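Local coordinates for protein botulinum neurotoxin type G (Clostridium botulinum, PDB 3MPP) that attaches the neurotoxin to the nerve-cell surface through its receptor-binding domain, so that its protease light chain can be delivered into the cytosol, at residues 234-242 with 279-289; 77-87 with 269-277. The protein carries 4 engineered substitutions. All blocks are in the same frame, centred on the assembly; numbering follows the deposited sequence.

Contact 1 (234-242 with 279-289)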
loop_
_atom_site.group_PDB
_atom_site.type_symbol
_atom_site.label_atom_id
_atom_site.label_comp_id
_atom_site.label_asym_id
_atom_site.label_seq_id
_atom_site.Cartn_x
_atom_site.Cartn_y
_atom_site.Cartn_z
ATOM N N LEU A 234 4.805 1.168 9.199
ATOM C CA LEU A 234 5.972 0.333 9.434
ATOM C C LEU A 234 6.133 0.132 10.944
ATOM O O LEU A 234 5.970 1.076 11.704
ATOM C CB LEU A 234 7.208 1.044 8.878
ATOM C CG LEU A 234 8.487 0.220 8.722
ATOM C CD1 LEU A 234 8.300 -0.935 7.732
ATOM C CD2 LEU A 234 9.627 1.138 8.287
ATOM N N ARG A 235 6.489 -1.078 11.371
ATOM C CA ARG A 235 6.583 -1.374 12.806
ATOM C C ARG A 235 7.882 -2.036 13.265
ATOM O O ARG A 235 8.543 -2.739 12.506
ATOM C CB ARG A 235 5.387 -2.231 13.238
ATOM C CG ARG A 235 4.074 -1.459 13.098
ATOM C CD ARG A 235 2.845 -2.183 13.594
ATOM N NE ARG A 235 1.651 -1.456 13.155
ATOM C CZ ARG A 235 0.948 -0.625 13.919
ATOM N NH1 ARG A 235 1.296 -0.421 15.183
ATOM N NH2 ARG A 235 -0.114 -0.008 13.424
ATOM N N TYR A 236 8.216 -1.820 14.534
ATOM C CA TYR A 236 9.327 -2.507 15.175
ATOM C C TYR A 236 8.934 -3.945 15.475
ATOM O O TYR A 236 7.756 -4.269 15.512
ATOM C CB TYR A 236 9.682 -1.816 16.487
ATOM C CG TYR A 236 10.335 -0.477 16.306
ATOM C CD1 TYR A 236 11.673 -0.392 15.934
ATOM C CD2 TYR A 236 9.619 0.707 16.502
ATOM C CE1 TYR A 236 12.288 0.830 15.754
ATOM C CE2 TYR A 236 10.230 1.949 16.325
ATOM C CZ TYR A 236 11.581 1.991 15.947
ATOM O OH TYR A 236 12.237 3.192 15.771
ATOM N N ASP A 237 9.924 -4.799 15.699
ATOM C CA ASP A 237 9.677 -6.146 16.193
ATOM C C ASP A 237 8.777 -6.965 15.274
ATOM O O ASP A 237 8.047 -7.846 15.733
ATOM C CB ASP A 237 9.078 -6.092 17.611
ATOM C CG ASP A 237 9.997 -5.400 18.616
ATOM O OD1 ASP A 237 11.211 -5.254 18.344
ATOM O OD2 ASP A 237 9.500 -5.005 19.688
ATOM N N THR A 238 8.843 -6.691 13.976
ATOM C CA THR A 238 7.996 -7.362 12.994
ATOM C C THR A 238 8.856 -7.923 11.861
ATOM O O THR A 238 9.721 -7.221 11.321
ATOM C CB THR A 238 6.991 -6.351 12.397
ATOM O OG1 THR A 238 6.198 -5.805 13.457
ATOM C CG2 THR A 238 6.085 -6.994 11.308
ATOM N N GLN A 239 8.604 -9.166 11.469
ATOM C CA GLN A 239 9.387 -9.770 10.382
ATOM C C GLN A 239 9.045 -9.185 9.016
ATOM O O GLN A 239 7.875 -9.123 8.635
ATOM C CB GLN A 239 9.207 -11.283 10.363
ATOM C CG GLN A 239 9.743 -11.971 11.628
ATOM C CD GLN A 239 9.255 -13.391 11.717
ATOM O OE1 GLN A 239 8.089 -13.662 11.449
ATOM N NE2 GLN A 239 10.144 -14.311 12.059
ATOM N N TYR A 240 10.083 -8.785 8.283
ATOM C CA TYR A 240 9.936 -8.158 6.979
ATOM C C TYR A 240 10.932 -8.730 5.983
ATOM O O TYR A 240 12.125 -8.836 6.287
ATOM C CB TYR A 240 10.262 -6.674 7.070
ATOM C CG TYR A 240 9.245 -5.814 7.784
ATOM C CD1 TYR A 240 7.906 -5.802 7.394
ATOM C CD2 TYR A 240 9.638 -4.975 8.821
ATOM C CE1 TYR A 240 6.973 -4.978 8.045
ATOM C CE2 TYR A 240 8.720 -4.156 9.479
ATOM C CZ TYR A 240 7.391 -4.159 9.079
ATOM O OH TYR A 240 6.479 -3.336 9.730
ATOM N N TYR A 241 10.444 -9.064 4.794
ATOM C CA TYR A 241 11.305 -9.290 3.633
ATOM C C TYR A 241 11.570 -7.933 2.980
ATOM O O TYR A 241 10.891 -6.945 3.272
ATOM C CB TYR A 241 10.643 -10.294 2.670
ATOM C CG TYR A 241 10.427 -11.627 3.350
ATOM C CD1 TYR A 241 11.477 -12.531 3.480
ATOM C CD2 TYR A 241 9.194 -11.962 3.905
ATOM C CE1 TYR A 241 11.307 -13.755 4.138
ATOM C CE2 TYR A 241 9.011 -13.183 4.568
ATOM C CZ TYR A 241 10.073 -14.070 4.669
ATOM O OH TYR A 241 9.906 -15.269 5.303
ATOM N N LEU A 242 12.568 -7.874 2.110
ATOM C CA LEU A 242 13.062 -6.595 1.643
ATOM C C LEU A 242 12.829 -6.452 0.152
ATOM O O LEU A 242 13.051 -7.385 -0.629
ATOM C CB LEU A 242 14.548 -6.441 2.004
ATOM C CG LEU A 242 15.225 -5.064 1.951
ATOM C CD1 LEU A 242 14.487 -4.008 2.801
ATOM C CD2 LEU A 242 16.696 -5.169 2.373
ATOM N N LEU A 279 7.409 -12.692 -3.178
ATOM C CA LEU A 279 7.806 -11.577 -2.321
ATOM C C LEU A 279 8.475 -12.029 -1.041
ATOM O O LEU A 279 9.336 -11.335 -0.483
ATOM C CB LEU A 279 6.563 -10.773 -1.917
ATOM C CG LEU A 279 5.765 -10.200 -3.091
ATOM C CD1 LEU A 279 4.629 -9.337 -2.578
ATOM C CD2 LEU A 279 6.698 -9.384 -4.000
ATOM N N TYR A 280 8.048 -13.178 -0.537
ATOM C CA TYR A 280 8.581 -13.652 0.722
ATOM C C TYR A 280 9.854 -14.466 0.496
ATOM O O TYR A 280 9.849 -15.677 0.659
ATOM C CB TYR A 280 7.543 -14.495 1.449
ATOM C CG TYR A 280 6.203 -13.836 1.609
ATOM C CD1 TYR A 280 6.100 -12.486 1.903
ATOM C CD2 TYR A 280 5.031 -14.585 1.542
ATOM C CE1 TYR A 280 4.852 -11.889 2.099
ATOM C CE2 TYR A 280 3.794 -13.996 1.729
ATOM C CZ TYR A 280 3.711 -12.650 2.007
ATOM O OH TYR A 280 2.465 -12.071 2.187
ATOM N N LEU A 281 10.932 -13.786 0.124
ATOM C CA LEU A 281 12.183 -14.438 -0.284
ATOM C C LEU A 281 13.357 -13.726 0.369
ATOM O O LEU A 281 13.287 -12.527 0.595
ATOM C CB LEU A 281 12.351 -14.342 -1.803
ATOM C CG LEU A 281 11.316 -15.037 -2.696
ATOM C CD1 LEU A 281 11.578 -14.679 -4.160
ATOM C CD2 LEU A 281 11.411 -16.547 -2.485
ATOM N N GLY A 282 14.430 -14.456 0.661
ATOM C CA GLY A 282 15.661 -13.838 1.136
ATOM C C GLY A 282 15.736 -13.519 2.623
ATOM O O GLY A 282 15.047 -14.125 3.441
ATOM N N LEU A 283 16.594 -12.559 2.967
ATOM C CA LEU A 283 16.804 -12.155 4.354
ATOM C C LEU A 283 15.498 -11.732 4.985
ATOM O O LEU A 283 14.739 -10.979 4.389
ATOM C CB LEU A 283 17.782 -10.983 4.426
ATOM C CG LEU A 283 19.152 -11.319 3.813
ATOM C CD1 LEU A 283 20.009 -10.076 3.638
ATOM C CD2 LEU A 283 19.835 -12.335 4.682
ATOM N N ARG A 284 15.260 -12.201 6.202
ATOM C CA ARG A 284 14.109 -11.753 6.959
ATOM C C ARG A 284 14.594 -10.828 8.079
ATOM O O ARG A 284 15.384 -11.234 8.921
ATOM C CB ARG A 284 13.350 -12.956 7.502
ATOM C CG ARG A 284 11.988 -12.609 8.098
ATOM C CD ARG A 284 11.232 -13.874 8.408
ATOM N NE ARG A 284 11.913 -14.690 9.403
ATOM C CZ ARG A 284 11.523 -15.912 9.761
ATOM N NH1 ARG A 284 10.446 -16.459 9.208
ATOM N NH2 ARG A 284 12.214 -16.590 10.663
ATOM N N PHE A 285 14.150 -9.578 8.045
ATOM C CA PHE A 285 14.638 -8.539 8.939
ATOM C C PHE A 285 13.655 -8.258 10.050
ATOM O O PHE A 285 12.442 -8.413 9.877
ATOM C CB PHE A 285 14.818 -7.219 8.171
ATOM C CG PHE A 285 15.911 -7.252 7.138
ATOM C CD1 PHE A 285 17.198 -6.836 7.462
ATOM C CD2 PHE A 285 15.646 -7.670 5.838
ATOM C CE1 PHE A 285 18.218 -6.859 6.513
ATOM C CE2 PHE A 285 16.660 -7.695 4.874
ATOM C CZ PHE A 285 17.952 -7.289 5.225
ATOM N N ILE A 286 14.184 -7.802 11.182
ATOM C CA ILE A 286 13.358 -7.220 12.232
ATOM C C ILE A 286 13.956 -5.866 12.598
ATOM O O ILE A 286 15.127 -5.774 12.927
ATOM C CB ILE A 286 13.298 -8.102 13.475
ATOM C CG1 ILE A 286 12.592 -9.421 13.135
ATOM C CG2 ILE A 286 12.591 -7.365 14.622
ATOM C CD1 ILE A 286 12.661 -10.450 14.241
ATOM N N ILE A 287 13.144 -4.821 12.527
ATOM C CA ILE A 287 13.577 -3.495 12.939
ATOM C C ILE A 287 13.538 -3.361 14.460
ATOM O O ILE A 287 12.498 -3.600 15.089
ATOM C CB ILE A 287 12.717 -2.403 12.262
ATOM C CG1 ILE A 287 12.695 -2.617 10.736
ATOM C CG2 ILE A 287 13.255 -1.023 12.572
ATOM C CD1 ILE A 287 11.689 -1.738 10.039
ATOM N N LYS A 288 14.672 -2.967 15.044
ATOM C CA LYS A 288 14.782 -2.778 16.495
ATOM C C LYS A 288 15.058 -1.311 16.819
ATOM O O LYS A 288 15.777 -0.626 16.084
ATOM C CB LYS A 288 15.951 -3.613 17.073
ATOM C CG LYS A 288 15.907 -5.099 16.769
ATOM C CD LYS A 288 14.630 -5.749 17.308
ATOM C CE LYS A 288 14.619 -5.733 18.829
ATOM N NZ LYS A 288 13.494 -6.556 19.373
ATOM N N LYS A 289 14.527 -0.842 17.939
ATOM C CA LYS A 289 14.865 0.485 18.429
ATOM C C LYS A 289 16.307 0.502 18.884
ATOM O O LYS A 289 16.722 -0.343 19.670
ATOM C CB LYS A 289 13.957 0.888 19.594
ATOM C CG LYS A 289 12.518 1.156 19.184
ATOM C CD LYS A 289 11.634 1.420 20.403
ATOM C CE LYS A 289 10.165 1.190 20.056
ATOM N NZ LYS A 289 9.237 1.609 21.163
HETATM O O HOH W 1 10.299 -4.906 12.371
HETATM O O HOH W 2 12.580 -2.838 19.149
HETATM O O HOH W 3 8.193 -15.422 7.518
HETATM O O HOH W 4 14.238 -10.341 1.822
HETATM O O HOH W 5 11.331 -9.856 -1.175
#
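Y240 and F285 form a hydrogen-bonded antiparallel pair between strands 239-244 and 285-289 of the beta-trefoil subdomain, the C-terminal half of the receptor-binding domain. F285 N donates to Y240 O (2.8 Å) almost straight, and Y240 N returns a more bent bond to F285 O. Further along, D237 N donates to I287 O at 2.9 Å, while between these bonds water 1 links R235 O, T238 N and I287 N. I287 CD1 fills the angle between L234 CD2 and the Y240 ring, and K289 CG lies over the centre of the Y236 ring, 3.5 Å from its centroid. At the other end the Y241 ring is held between the backbone at Y280 CA on one face and R284 CG on the opposite face. K288, bent at chi2 and chi3 (-59° and -67°), curls back so that its NZ meets D237 OD1 at 2.8 Å from above the carboxylate plane.

Q239 NE2 rests on the face of the R284 guanidinium, 3.1 Å from R284 CZ, with the two planes 28° apart. Both groups are donors, and D313 positions them: its OD2 accepts from Q239 NE2 and its OD1 forms a salt bridge with R284 NE.

Contact 2 (77-87 with 269-277); sequences KYNNNDIQTYL and FNNAAINYQ
Y78 meets I274 face-on: I274 CG2 stands over the centre of the tyrosine ring, 3.9 Å from its centroid, and I274 CD1 touches the rim at Y78 CE1. The isoleucine reaches over the ring in a strained shape, CG1 wedged between its own backbone N and carbonyl carbon and chi2 at 91°, away from a staggered value. The opposite face of Y78 is covered by CG of K77, so the ring is clamped between a lysine chain and a branched one. Y276 CD2 comes to the edge of the Y78 ring, near its plane, 3.3 Å from Y78 OH, and water 7 joins Y78 OH to N275 O.

K77 runs extended (chi1 -176°) and so lays CE over the face of Y276, 3.7 Å from the ring centroid; a bend at chi4 then turns K77 NZ to Y78 O and to N80 OD1 (2.8 Å), with water 6 bridging it to Y276 OH. N80, thus fixed by its oxygen, sets its amide nearly flat on F269, the planes 16° apart and ND2 over the ring centre. Beyond them I83 CD1 packs on I274 CG2 at 3.6 Å, and I83 CG1 reaches A273 CB.

The 271-274 turn is braced by N271 OD1, which accepts from A273 N and I274 N as an Asx motif. The contact thus spans the two subdomains: the loop entering helix 83-88 of the N-terminal half lies against the hairpin of strands 260-270 and 275-277 in the C-terminal half, while N275 also bonds to K133 and N135 of the N-terminal half.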
loop_
_atom_site.group_PDB
_atom_site.type_symbol
_atom_site.label_atom_id
_atom_site.label_comp_id
_atom_site.label_asym_id
_atom_site.label_seq_id
_atom_site.Cartn_x
_atom_site.Cartn_y
_atom_site.Cartn_z
ATOM N N LYS A 77 -5.058 -10.495 -3.012
ATOM C CA LYS A 77 -4.622 -11.170 -4.227
ATOM C C LYS A 77 -5.601 -12.291 -4.568
ATOM O O LYS A 77 -6.162 -12.928 -3.685
ATOM C CB LYS A 77 -3.239 -11.789 -4.004
ATOM C CG LYS A 77 -2.625 -12.444 -5.227
ATOM C CD LYS A 77 -1.279 -13.116 -4.841
ATOM C CE LYS A 77 -0.940 -14.248 -5.804
ATOM N NZ LYS A 77 -1.915 -15.388 -5.690
ATOM N N TYR A 78 -5.792 -12.528 -5.856
ATOM C CA TYR A 78 -6.534 -13.686 -6.333
ATOM C C TYR A 78 -5.979 -14.984 -5.742
ATOM O O TYR A 78 -4.798 -15.075 -5.391
ATOM C CB TYR A 78 -6.430 -13.743 -7.856
ATOM C CG TYR A 78 -5.015 -13.503 -8.366
ATOM C CD1 TYR A 78 -4.071 -14.530 -8.395
ATOM C CD2 TYR A 78 -4.627 -12.244 -8.820
ATOM C CE1 TYR A 78 -2.774 -14.299 -8.887
ATOM C CE2 TYR A 78 -3.338 -12.010 -9.284
ATOM C CZ TYR A 78 -2.424 -13.031 -9.310
ATOM O OH TYR A 78 -1.158 -12.770 -9.777
ATOM N N ASN A 79 -6.836 -15.983 -5.585
ATOM C CA ASN A 79 -6.351 -17.322 -5.286
ATOM C C ASN A 79 -5.982 -17.997 -6.608
ATOM O O ASN A 79 -6.800 -18.081 -7.531
ATOM C CB ASN A 79 -7.393 -18.154 -4.524
ATOM C CG ASN A 79 -7.475 -17.796 -3.041
ATOM O OD1 ASN A 79 -6.501 -17.338 -2.429
ATOM N ND2 ASN A 79 -8.642 -18.026 -2.454
ATOM N N ASN A 80 -4.736 -18.460 -6.711
ATOM C CA ASN A 80 -4.266 -19.067 -7.956
ATOM C C ASN A 80 -5.234 -20.112 -8.516
ATOM O O ASN A 80 -5.468 -20.152 -9.709
ATOM C CB ASN A 80 -2.901 -19.725 -7.786
ATOM C CG ASN A 80 -1.796 -18.729 -7.498
ATOM O OD1 ASN A 80 -1.994 -17.510 -7.567
ATOM N ND2 ASN A 80 -0.618 -19.251 -7.160
ATOM N N ASN A 81 -5.786 -20.949 -7.645
ATOM C CA ASN A 81 -6.638 -22.060 -8.068
ATOM C C ASN A 81 -8.122 -21.707 -8.210
ATOM O O ASN A 81 -8.951 -22.573 -8.491
ATOM C CB ASN A 81 -6.462 -23.259 -7.126
ATOM C CG ASN A 81 -6.973 -22.988 -5.716
ATOM O OD1 ASN A 81 -7.900 -22.204 -5.515
ATOM N ND2 ASN A 81 -6.375 -23.652 -4.734
ATOM N N ASP A 82 -8.458 -20.439 -8.010
ATOM C CA ASP A 82 -9.843 -20.000 -8.107
ATOM C C ASP A 82 -9.955 -18.739 -8.960
ATOM O O ASP A 82 -10.696 -17.812 -8.630
ATOM C CB ASP A 82 -10.403 -19.748 -6.709
ATOM C CG ASP A 82 -11.919 -19.685 -6.684
ATOM O OD1 ASP A 82 -12.567 -20.247 -7.593
ATOM O OD2 ASP A 82 -12.464 -19.074 -5.741
ATOM N N ILE A 83 -9.231 -18.718 -10.073
ATOM C CA ILE A 83 -9.130 -17.511 -10.882
ATOM C C ILE A 83 -10.406 -17.146 -11.659
ATOM O O ILE A 83 -10.708 -15.957 -11.833
ATOM C CB ILE A 83 -7.881 -17.539 -11.809
ATOM C CG1 ILE A 83 -7.514 -16.118 -12.235
ATOM C CG2 ILE A 83 -8.089 -18.450 -12.998
ATOM C CD1 ILE A 83 -7.023 -15.276 -11.070
ATOM N N GLN A 84 -11.171 -18.141 -12.112
ATOM C CA GLN A 84 -12.386 -17.808 -12.848
ATOM C C GLN A 84 -13.430 -17.152 -11.939
ATOM O O GLN A 84 -14.150 -16.251 -12.363
ATOM C CB GLN A 84 -12.947 -19.018 -13.599
ATOM C CG GLN A 84 -12.054 -19.440 -14.763
ATOM C CD GLN A 84 -11.660 -18.264 -15.666
ATOM O OE1 GLN A 84 -12.495 -17.434 -16.037
ATOM N NE2 GLN A 84 -10.386 -18.201 -16.027
ATOM N N THR A 85 -13.497 -17.583 -10.684
ATOM C CA THR A 85 -14.360 -16.897 -9.718
ATOM C C THR A 85 -13.918 -15.444 -9.566
ATOM O O THR A 85 -14.726 -14.523 -9.623
ATOM C CB THR A 85 -14.371 -17.604 -8.341
ATOM O OG1 THR A 85 -14.944 -18.906 -8.493
ATOM C CG2 THR A 85 -15.196 -16.810 -7.318
ATOM N N TYR A 86 -12.618 -15.249 -9.404
ATOM C CA TYR A 86 -12.056 -13.921 -9.222
ATOM C C TYR A 86 -12.392 -13.037 -10.426
ATOM O O TYR A 86 -12.835 -11.898 -10.268
ATOM C CB TYR A 86 -10.543 -14.038 -8.986
ATOM C CG TYR A 86 -9.758 -12.736 -8.950
ATOM C CD1 TYR A 86 -9.593 -12.028 -7.761
ATOM C CD2 TYR A 86 -9.143 -12.237 -10.101
ATOM C CE1 TYR A 86 -8.859 -10.844 -7.720
ATOM C CE2 TYR A 86 -8.391 -11.055 -10.066
ATOM C CZ TYR A 86 -8.260 -10.370 -8.879
ATOM O OH TYR A 86 -7.531 -9.214 -8.834
ATOM N N LEU A 87 -12.221 -13.578 -11.628
ATOM C CA LEU A 87 -12.464 -12.813 -12.848
ATOM C C LEU A 87 -13.939 -12.561 -13.160
ATOM O O LEU A 87 -14.286 -11.529 -13.726
ATOM C CB LEU A 87 -11.829 -13.517 -14.051
ATOM C CG LEU A 87 -10.311 -13.430 -14.109
ATOM C CD1 LEU A 87 -9.795 -14.113 -15.368
ATOM C CD2 LEU A 87 -9.906 -11.971 -14.069
ATOM N N PHE A 269 5.259 -17.301 -10.188
ATOM C CA PHE A 269 4.192 -18.234 -10.502
ATOM C C PHE A 269 3.380 -17.652 -11.643
ATOM O O PHE A 269 3.035 -16.471 -11.636
ATOM C CB PHE A 269 3.286 -18.487 -9.283
ATOM C CG PHE A 269 2.185 -19.472 -9.569
ATOM C CD1 PHE A 269 2.313 -20.803 -9.207
ATOM C CD2 PHE A 269 1.051 -19.077 -10.259
ATOM C CE1 PHE A 269 1.306 -21.723 -9.495
ATOM C CE2 PHE A 269 0.049 -19.985 -10.565
ATOM C CZ PHE A 269 0.173 -21.314 -10.177
ATOM N N ASN A 270 3.082 -18.466 -12.644
ATOM C CA ASN A 270 2.124 -18.041 -13.645
ATOM C C ASN A 270 1.295 -19.198 -14.176
ATOM O O ASN A 270 1.717 -20.353 -14.150
ATOM C CB ASN A 270 2.790 -17.241 -14.778
ATOM C CG ASN A 270 4.006 -17.936 -15.358
ATOM O OD1 ASN A 270 3.884 -18.924 -16.073
ATOM N ND2 ASN A 270 5.184 -17.399 -15.078
ATOM N N ASN A 271 0.089 -18.875 -14.611
ATOM C CA ASN A 271 -0.756 -19.843 -15.274
ATOM C C ASN A 271 -1.379 -19.158 -16.484
ATOM O O ASN A 271 -0.812 -18.194 -17.001
ATOM C CB ASN A 271 -1.789 -20.425 -14.298
ATOM C CG ASN A 271 -2.723 -19.377 -13.730
ATOM O OD1 ASN A 271 -2.833 -18.275 -14.267
ATOM N ND2 ASN A 271 -3.417 -19.722 -12.642
ATOM N N ALA A 272 -2.526 -19.637 -16.948
ATOM C CA ALA A 272 -3.134 -19.049 -18.136
ATOM C C ALA A 272 -3.538 -17.592 -17.920
ATOM O O ALA A 272 -3.422 -16.764 -18.824
ATOM C CB ALA A 272 -4.334 -19.878 -18.596
ATOM N N ALA A 273 -4.005 -17.278 -16.716
ATOM C CA ALA A 273 -4.629 -15.988 -16.471
ATOM C C ALA A 273 -3.731 -15.004 -15.749
ATOM O O ALA A 273 -3.935 -13.799 -15.852
ATOM C CB ALA A 273 -5.921 -16.173 -15.690
ATOM N N ILE A 274 -2.749 -15.501 -15.003
ATOM C CA ILE A 274 -2.001 -14.612 -14.118
ATOM C C ILE A 274 -0.498 -14.890 -14.076
ATOM O O ILE A 274 -0.023 -15.941 -14.509
ATOM C CB ILE A 274 -2.577 -14.637 -12.675
ATOM C CG1 ILE A 274 -2.530 -16.050 -12.095
ATOM C CG2 ILE A 274 -4.003 -14.115 -12.645
ATOM C CD1 ILE A 274 -1.255 -16.340 -11.326
ATOM N N ASN A 275 0.235 -13.926 -13.544
ATOM C CA ASN A 275 1.673 -14.065 -13.323
ATOM C C ASN A 275 2.107 -13.094 -12.255
ATOM O O ASN A 275 1.666 -11.937 -12.245
ATOM C CB ASN A 275 2.455 -13.762 -14.603
ATOM C CG ASN A 275 3.933 -13.552 -14.334
ATOM O OD1 ASN A 275 4.669 -14.506 -14.083
ATOM N ND2 ASN A 275 4.369 -12.295 -14.353
ATOM N N TYR A 276 2.965 -13.560 -11.350
ATOM C CA TYR A 276 3.547 -12.708 -10.319
ATOM C C TYR A 276 4.875 -13.269 -9.854
ATOM O O TYR A 276 5.089 -14.479 -9.889
ATOM C CB TYR A 276 2.620 -12.589 -9.093
ATOM C CG TYR A 276 2.373 -13.887 -8.353
ATOM C CD1 TYR A 276 3.173 -14.268 -7.283
ATOM C CD2 TYR A 276 1.307 -14.724 -8.710
ATOM C CE1 TYR A 276 2.939 -15.463 -6.589
ATOM C CE2 TYR A 276 1.067 -15.915 -8.026
ATOM C CZ TYR A 276 1.885 -16.278 -6.970
ATOM O OH TYR A 276 1.642 -17.455 -6.301
ATOM N N GLN A 277 5.751 -12.389 -9.378
ATOM C CA GLN A 277 6.961 -12.840 -8.706
ATOM C C GLN A 277 6.733 -12.946 -7.211
ATOM O O GLN A 277 5.999 -12.143 -6.637
ATOM C CB GLN A 277 8.137 -11.911 -9.023
ATOM C CG GLN A 277 8.690 -12.168 -10.437
ATOM C CD GLN A 277 9.821 -11.232 -10.784
ATOM O OE1 GLN A 277 9.954 -10.156 -10.193
ATOM N NE2 GLN A 277 10.635 -11.624 -11.754
HETATM O O HOH W 6 -0.290 -17.598 -4.374
HETATM O O HOH W 7 -0.095 -10.359 -10.525
#

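How the contacts relate
Contact 1 lies wholly within the C-terminal subdomain, whereas contact 2 joins that subdomain to the N-terminal one; their centres are about 27 Å apart. The link is through the chain: 269-277 ends just before 279-289 begins, so the strand that closes the hairpin facing the N-terminal subdomain is followed directly by the loop and strand that pair with 234-242. W429 connects the two regions at a second point, since it touches K77 of contact 2 and meets the Y280 ring of contact 1 edge-to-face. Neither contact is part of the ganglioside-binding motif inferred at S400 to Y403, which includes W402; one belongs to the trefoil's framework and the other to its junction with the neighbouring subdomain.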